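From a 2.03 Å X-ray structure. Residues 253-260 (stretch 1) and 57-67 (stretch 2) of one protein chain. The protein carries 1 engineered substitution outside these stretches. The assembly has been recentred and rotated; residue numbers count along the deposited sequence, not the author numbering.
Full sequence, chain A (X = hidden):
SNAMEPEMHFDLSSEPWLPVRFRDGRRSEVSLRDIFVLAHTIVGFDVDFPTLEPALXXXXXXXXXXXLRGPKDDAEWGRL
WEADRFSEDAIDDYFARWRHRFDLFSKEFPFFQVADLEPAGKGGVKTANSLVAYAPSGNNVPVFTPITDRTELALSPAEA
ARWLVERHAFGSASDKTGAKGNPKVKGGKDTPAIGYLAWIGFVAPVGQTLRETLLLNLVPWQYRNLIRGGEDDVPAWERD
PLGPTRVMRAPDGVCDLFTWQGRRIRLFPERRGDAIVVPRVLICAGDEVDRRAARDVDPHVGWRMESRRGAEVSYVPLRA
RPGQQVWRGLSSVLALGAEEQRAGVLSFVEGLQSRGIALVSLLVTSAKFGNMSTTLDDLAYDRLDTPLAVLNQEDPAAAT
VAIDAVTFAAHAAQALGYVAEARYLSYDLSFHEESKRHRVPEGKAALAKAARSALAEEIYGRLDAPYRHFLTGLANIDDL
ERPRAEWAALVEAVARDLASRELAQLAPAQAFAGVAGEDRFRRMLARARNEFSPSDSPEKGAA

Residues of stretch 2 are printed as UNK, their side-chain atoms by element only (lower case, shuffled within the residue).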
ATOM      1  N   GLY A 253      -6.355  -5.254  19.390  1.00 48.24           N
ATOM      2  CA  GLY A 253      -5.362  -4.216  19.172  1.00 47.51           C
ATOM      3  C   GLY A 253      -4.521  -4.541  17.955  1.00 46.86           C
ATOM      4  O   GLY A 253      -4.817  -5.489  17.182  1.00 44.34           O
ATOM      5  N   VAL A 254      -3.425  -3.807  17.816  1.00 42.13           N
ATOM      6  CA  VAL A 254      -2.570  -3.948  16.635  1.00 41.76           C
ATOM      7  C   VAL A 254      -1.829  -5.255  16.549  1.00 42.95           C
ATOM      8  O   VAL A 254      -1.652  -5.739  15.434  1.00 40.77           O
ATOM      9  CB  VAL A 254      -1.556  -2.808  16.438  1.00 46.70           C
ATOM     10  CG1 VAL A 254      -2.257  -1.553  15.935  1.00 46.80           C
ATOM     11  CG2 VAL A 254      -0.740  -2.529  17.700  1.00 48.11           C
ATOM     12  N   CYS A 255      -1.365  -5.828  17.664  1.00 39.02           N
ATOM     13  CA  CYS A 255      -0.653  -7.124  17.594  1.00 40.38           C
ATOM     14  C   CYS A 255      -1.560  -8.204  17.075  1.00 42.69           C
ATOM     15  O   CYS A 255      -1.090  -9.055  16.329  1.00 42.71           O
ATOM     16  CB  CYS A 255      -0.047  -7.546  18.910  1.00 42.43           C
ATOM     17  SG  CYS A 255       1.208  -6.403  19.543  1.00 48.79           S
ATOM     18  N   ASP A 256      -2.839  -8.188  17.505  1.00 40.29           N
ATOM     19  CA  ASP A 256      -3.869  -9.133  17.067  1.00 39.15           C
ATOM     20  C   ASP A 256      -4.155  -8.876  15.547  1.00 40.14           C
ATOM     21  O   ASP A 256      -4.004  -9.770  14.720  1.00 39.69           O
ATOM     22  CB  ASP A 256      -5.114  -8.921  17.959  1.00 41.17           C
ATOM     23  CG  ASP A 256      -6.263  -9.851  17.752  1.00 47.86           C
ATOM     24  OD1 ASP A 256      -6.044 -10.959  17.184  1.00 46.04           O
ATOM     25  OD2 ASP A 256      -7.401  -9.479  18.147  1.00 48.16           O
ATOM     26  N   LEU A 257      -4.411  -7.624  15.174  1.00 39.37           N
ATOM     27  CA  LEU A 257      -4.763  -7.289  13.805  1.00 40.01           C
ATOM     28  C   LEU A 257      -3.641  -7.525  12.826  1.00 41.96           C
ATOM     29  O   LEU A 257      -3.871  -8.100  11.763  1.00 39.29           O
ATOM     30  CB  LEU A 257      -5.231  -5.861  13.687  1.00 39.55           C
ATOM     31  CG  LEU A 257      -5.694  -5.379  12.277  1.00 39.95           C
ATOM     32  CD1 LEU A 257      -6.796  -6.289  11.680  1.00 41.40           C
ATOM     33  CD2 LEU A 257      -6.150  -3.934  12.396  1.00 39.42           C
ATOM     34  N   PHE A 258      -2.447  -7.089  13.184  1.00 38.74           N
ATOM     35  CA  PHE A 258      -1.279  -7.280  12.356  1.00 37.52           C
ATOM     36  C   PHE A 258      -0.890  -8.779  12.094  1.00 42.49           C
ATOM     37  O   PHE A 258      -0.100  -9.011  11.214  1.00 39.80           O
ATOM     38  CB  PHE A 258      -0.089  -6.559  12.935  1.00 37.09           C
ATOM     39  CG  PHE A 258      -0.087  -5.041  12.899  1.00 37.13           C
ATOM     40  CD1 PHE A 258      -1.166  -4.329  12.390  1.00 37.70           C
ATOM     41  CD2 PHE A 258       0.989  -4.337  13.376  1.00 39.84           C
ATOM     42  CE1 PHE A 258      -1.167  -2.911  12.404  1.00 40.36           C
ATOM     43  CE2 PHE A 258       0.974  -2.941  13.449  1.00 42.04           C
ATOM     44  CZ  PHE A 258      -0.045  -2.234  12.836  1.00 41.69           C
ATOM     45  N   THR A 259      -1.420  -9.753  12.865  1.00 41.38           N
ATOM     46  CA  THR A 259      -1.137 -11.161  12.691  1.00 39.21           C
ATOM     47  C   THR A 259      -2.419 -11.949  12.458  1.00 41.86           C
ATOM     48  O   THR A 259      -2.469 -13.142  12.725  1.00 37.77           O
ATOM     49  CB  THR A 259      -0.410 -11.644  13.938  1.00 37.67           C
ATOM     50  OG1 THR A 259      -1.250 -11.506  15.105  1.00 40.24           O
ATOM     51  CG2 THR A 259       0.897 -10.921  14.149  1.00 36.50           C
ATOM     52  N   TRP A 260      -3.445 -11.287  11.927  1.00 37.91           N
ATOM     53  CA  TRP A 260      -4.777 -11.857  11.816  1.00 36.17           C
ATOM     54  C   TRP A 260      -4.802 -13.138  11.015  1.00 39.22           C
ATOM     55  O   TRP A 260      -4.313 -13.164   9.887  1.00 37.95           O
ATOM     56  CB  TRP A 260      -5.724 -10.819  11.151  1.00 35.84           C
ATOM     57  CG  TRP A 260      -7.168 -11.109  11.336  1.00 37.16           C
ATOM     58  CD1 TRP A 260      -8.039 -11.584  10.405  1.00 39.40           C
ATOM     59  CD2 TRP A 260      -7.930 -10.866  12.519  1.00 38.36           C
ATOM     60  NE1 TRP A 260      -9.307 -11.626  10.928  1.00 41.66           N
ATOM     61  CE2 TRP A 260      -9.272 -11.186  12.226  1.00 43.53           C
ATOM     62  CE3 TRP A 260      -7.634 -10.312  13.765  1.00 41.63           C
ATOM     63  CZ2 TRP A 260     -10.307 -10.941  13.127  1.00 45.10           C
ATOM     64  CZ3 TRP A 260      -8.665 -10.063  14.649  1.00 43.88           C
ATOM     65  CH2 TRP A 260      -9.979 -10.408  14.340  1.00 44.38           C
ATOM     66  N   UNK A  57       5.962  -6.355   7.079  1.00 38.65           N
ATOM     67  CA  UNK A  57       6.202  -5.190   7.958  1.00 36.46           C
ATOM     68  C   UNK A  57       5.280  -5.261   9.156  1.00 40.77           C
ATOM     69  O   UNK A  57       5.743  -5.117  10.276  1.00 40.16           O
ATOM     70  c   UNK A  57       6.027  -3.870   7.228  1.00 37.64           C
ATOM     71  c   UNK A  57       7.461  -2.427   8.756  1.00 41.18           C
ATOM     72  c   UNK A  57       5.809  -1.373   7.289  1.00 44.05           C
ATOM     73  c   UNK A  57       6.105  -2.569   8.098  1.00 41.43           C
ATOM     74  N   UNK A  58       3.977  -5.521   8.930  1.00 35.81           N
ATOM     75  CA  UNK A  58       3.016  -5.633  10.023  1.00 37.09           C
ATOM     76  C   UNK A  58       3.308  -6.810  10.934  1.00 39.27           C
ATOM     77  O   UNK A  58       3.208  -6.667  12.135  1.00 37.96           O
ATOM     78  c   UNK A  58       1.597  -5.666   9.503  1.00 37.23           C
ATOM     79  n   UNK A  58      -1.946  -2.454   9.045  1.00 38.73           N
ATOM     80  c   UNK A  58       0.078  -4.263   8.080  1.00 39.57           C
ATOM     81  n   UNK A  58      -1.190  -4.605   8.719  1.00 40.03           N
ATOM     82  c   UNK A  58      -2.151  -3.766   9.076  1.00 48.50           C
ATOM     83  n   UNK A  58      -3.314  -4.230   9.507  1.00 41.22           N
ATOM     84  c   UNK A  58       1.240  -4.307   8.977  1.00 35.52           C
ATOM     85  N   UNK A  59       3.781  -7.921  10.400  1.00 39.27           N
ATOM     86  CA  UNK A  59       4.189  -9.049  11.244  1.00 39.10           C
ATOM     87  C   UNK A  59       5.309  -8.641  12.194  1.00 39.50           C
ATOM     88  O   UNK A  59       5.319  -8.968  13.387  1.00 39.44           O
ATOM     89  c   UNK A  59       5.442 -11.359  11.124  1.00 46.92           C
ATOM     90  c   UNK A  59       4.675 -10.219  10.358  1.00 40.51           C
ATOM     91  c   UNK A  59       6.034 -12.389  10.139  1.00 53.66           C
ATOM     92  c   UNK A  59       4.503 -12.064  11.973  1.00 50.94           C
ATOM     93  N   UNK A  60       6.318  -8.013  11.629  1.00 38.10           N
ATOM     94  CA  UNK A  60       7.499  -7.565  12.370  1.00 37.06           C
ATOM     95  C   UNK A  60       7.121  -6.461  13.393  1.00 40.77           C
ATOM     96  O   UNK A  60       7.635  -6.483  14.516  1.00 40.26           O
ATOM     97  c   UNK A  60       8.677  -7.156  11.430  1.00 40.40           C
ATOM     98  c   UNK A  60       9.842  -6.577  12.205  1.00 43.87           C
ATOM     99  c   UNK A  60       9.174  -8.392  10.695  1.00 41.53           C
ATOM    100  N   UNK A  61       6.181  -5.613  13.092  1.00 39.36           N
ATOM    101  CA  UNK A  61       5.732  -4.596  14.078  1.00 39.10           C
ATOM    102  C   UNK A  61       4.992  -5.234  15.264  1.00 42.75           C
ATOM    103  O   UNK A  61       5.167  -4.805  16.380  1.00 40.77           O
ATOM    104  c   UNK A  61       5.482  -2.584  12.459  1.00 42.54           C
ATOM    105  c   UNK A  61       4.416  -1.876  11.583  1.00 40.16           C
ATOM    106  c   UNK A  61       4.810  -3.605  13.401  1.00 38.84           C
ATOM    107  c   UNK A  61       6.338  -1.574  13.240  1.00 45.92           C
ATOM    108  N   UNK A  62       4.121  -6.246  15.011  1.00 40.27           N
ATOM    109  CA  UNK A  62       3.464  -6.943  16.105  1.00 40.13           C
ATOM    110  C   UNK A  62       4.513  -7.553  17.020  1.00 46.53           C
ATOM    111  O   UNK A  62       4.370  -7.533  18.246  1.00 44.53           O
ATOM    112  c   UNK A  62       2.544  -8.022  15.564  1.00 40.20           C
ATOM    113  N   UNK A  63       5.549  -8.139  16.424  1.00 43.39           N
ATOM    114  CA  UNK A  63       6.656  -8.750  17.210  1.00 44.99           C
ATOM    115  C   UNK A  63       7.425  -7.663  18.018  1.00 47.87           C
ATOM    116  O   UNK A  63       7.728  -7.872  19.196  1.00 48.19           O
ATOM    117  c   UNK A  63       8.408 -11.342  15.059  1.00 55.38           C
ATOM    118  c   UNK A  63       8.445 -10.541  16.347  1.00 57.29           C
ATOM    119  c   UNK A  63       7.529  -9.369  16.151  1.00 45.60           C
ATOM    120  c   UNK A  63       8.108 -11.425  17.608  1.00 58.09           C
ATOM    121  N   UNK A  64       7.657  -6.467  17.410  1.00 44.31           N
ATOM    122  CA  UNK A  64       8.333  -5.357  18.103  1.00 44.91           C
ATOM    123  C   UNK A  64       7.579  -4.914  19.351  1.00 47.56           C
ATOM    124  O   UNK A  64       8.210  -4.801  20.402  1.00 48.22           O
ATOM    125  c   UNK A  64       8.531  -4.182  17.175  1.00 46.40           C
ATOM    126  N   UNK A  65       6.234  -4.714  19.267  1.00 41.23           N
ATOM    127  CA  UNK A  65       5.456  -4.316  20.455  1.00 43.41           C
ATOM    128  C   UNK A  65       5.584  -5.330  21.598  1.00 45.25           C
ATOM    129  O   UNK A  65       5.616  -4.954  22.795  1.00 45.83           O
ATOM    130  c   UNK A  65       3.973  -4.146  20.094  1.00 44.80           C
ATOM    131  o   UNK A  65       2.319   0.690  17.611  1.00 49.41           O
ATOM    132  c   UNK A  65       3.227  -0.455  19.551  1.00 47.17           C
ATOM    133  c   UNK A  65       3.671  -1.646  20.129  1.00 46.08           C
ATOM    134  c   UNK A  65       3.645  -2.851  19.421  1.00 43.32           C
ATOM    135  c   UNK A  65       3.120  -2.837  18.129  1.00 41.09           C
ATOM    136  c   UNK A  65       2.668  -1.670  17.548  1.00 41.99           C
ATOM    137  c   UNK A  65       2.726  -0.470  18.255  1.00 46.92           C
ATOM    138  N   UNK A  66       5.673  -6.625  21.242  1.00 44.42           N
ATOM    139  CA  UNK A  66       5.782  -7.694  22.250  1.00 45.55           C
ATOM    140  C   UNK A  66       7.190  -7.790  22.790  1.00 50.77           C
ATOM    141  O   UNK A  66       7.347  -8.011  24.009  1.00 52.74           O
ATOM    142  c   UNK A  66       2.905  -8.772  22.376  1.00 45.44           C
ATOM    143  n   UNK A  66       2.546 -10.657  25.517  1.00 56.31           N
ATOM    144  c   UNK A  66       2.514  -9.638  24.677  1.00 70.99           C
ATOM    145  c   UNK A  66       3.857  -9.145  21.237  1.00 45.81           C
ATOM    146  c   UNK A  66       5.325  -9.061  21.697  1.00 45.32           C
ATOM    147  n   UNK A  66       2.026  -8.467  25.089  1.00 64.08           N
ATOM    148  n   UNK A  66       2.957  -9.785  23.430  1.00 51.55           N
ATOM    149  N   UNK A  67       8.220  -7.668  21.921  1.00 45.56           N
ATOM    150  CA  UNK A  67       9.609  -7.734  22.418  1.00 45.63           C
ATOM    151  C   UNK A  67       9.886  -6.507  23.297  1.00 52.88           C
ATOM    152  O   UNK A  67      10.504  -6.622  24.337  1.00 51.45           O
ATOM    153  c   UNK A  67      10.626  -7.813  21.245  1.00 46.37           C
ATOM    154  c   UNK A  67      11.201  -9.178  19.129  1.00 45.72           C
ATOM    155  c   UNK A  67      12.033  -7.486  21.734  1.00 48.42           C
ATOM    156  c   UNK A  67      10.603  -9.184  20.545  1.00 46.81           C
TER
HETATM  157  O   HOH W   1      -1.208  -7.494   8.396  1.00 39.97           O
HETATM  158  O   HOH W   2      -3.841  -7.203   9.025  1.00 42.48           O

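Position 57 carries four side-chain carbons that fork at the second, with none of them reaching stretch 1; the fork identifies Leu 57. At position 58 the chain runs through three carbons to a nitrogen and then to a carbon bearing two more nitrogens. The chain passes across the ring of Phe 258 and its nitrogen-bearing end extends to Leu 257; the residue is Arg 58. Its CG sits 4.2 Å from the centroid of the Phe 258 ring and only 11° off the ring normal, a CH-pi contact over the face. Further out, Phe 258 CE1 lies over one face of the guanidinium, 3.5 Å from Arg 58 NH1.

Position 59 again has four carbons forked at the second, and its CA-to-CB bond points away from stretch 1, though one carbon still comes near Thr 259. This is Leu 59, with CD1 4.4 Å from Thr 259 CG2. Position 60 has three carbons, one carrying the other two, and points away without contact: Val 60. Four carbons forked at the second recur at position 61, here directed toward stretch 1 and against the ring of Phe 258. This is Leu 61, whose CB lies 3.9 Å from Phe 258 CD2.

A single carbon at position 62 faces stretch 1, close to Cys 255, Phe 258 and Thr 259, and defines Ala 62. The small side chain accompanies a close backbone approach, the CA atoms of Ala 62 and Cys 255 being 4.4 Å apart. Ala 62 CB packs 3.6 Å from Thr 259 CG2 and 4.0 Å from Phe 258 CB.

Position 63 has four carbons forked at the second, turned away and free of contact: Leu 63. Position 64 has one carbon, also out of contact: Ala 64. At position 65 one carbon leads to a six-carbon ring bearing an oxygen, which approaches Val 254 and Cys 255; this is Tyr 65. Its CE2 is 3.5 Å from Val 254 CG2, and Cys 255 SG lies 3.6 Å from Tyr 65 CB, oblique to the ring.

Three carbons, a nitrogen and a carbon with two further nitrogens return at position 66, where the chain passes near Cys 255. This is Arg 66, its CD 4.1 Å from Cys 255 SG. Position 67 has four carbons forked at the first, one arm two carbons long, and makes no contact: Ile 67.

The contact is chiefly apolar packing along one side of the stretch 2 helix, with Cys 255 and Phe 258 contributing the largest areas from stretch 1. Two waters bridge the stretches at the Arg 58 end: one molecule accepts from Arg 58 NH2 at 3.1 Å and donates to Leu 257 O at 2.9 Å, while another accepts from Arg 58 NE at 2.9 Å and donates weakly to Phe 258 O at 3.4 Å. Within stretch 1, Thr 259 OG1 donates to Cys 255 O at 2.7 Å, tying the turn back to the preceding helix while the Thr 259 methyl group remains against Ala 62.

Stretch 2, residues 57-67: LRLVLALAYRI
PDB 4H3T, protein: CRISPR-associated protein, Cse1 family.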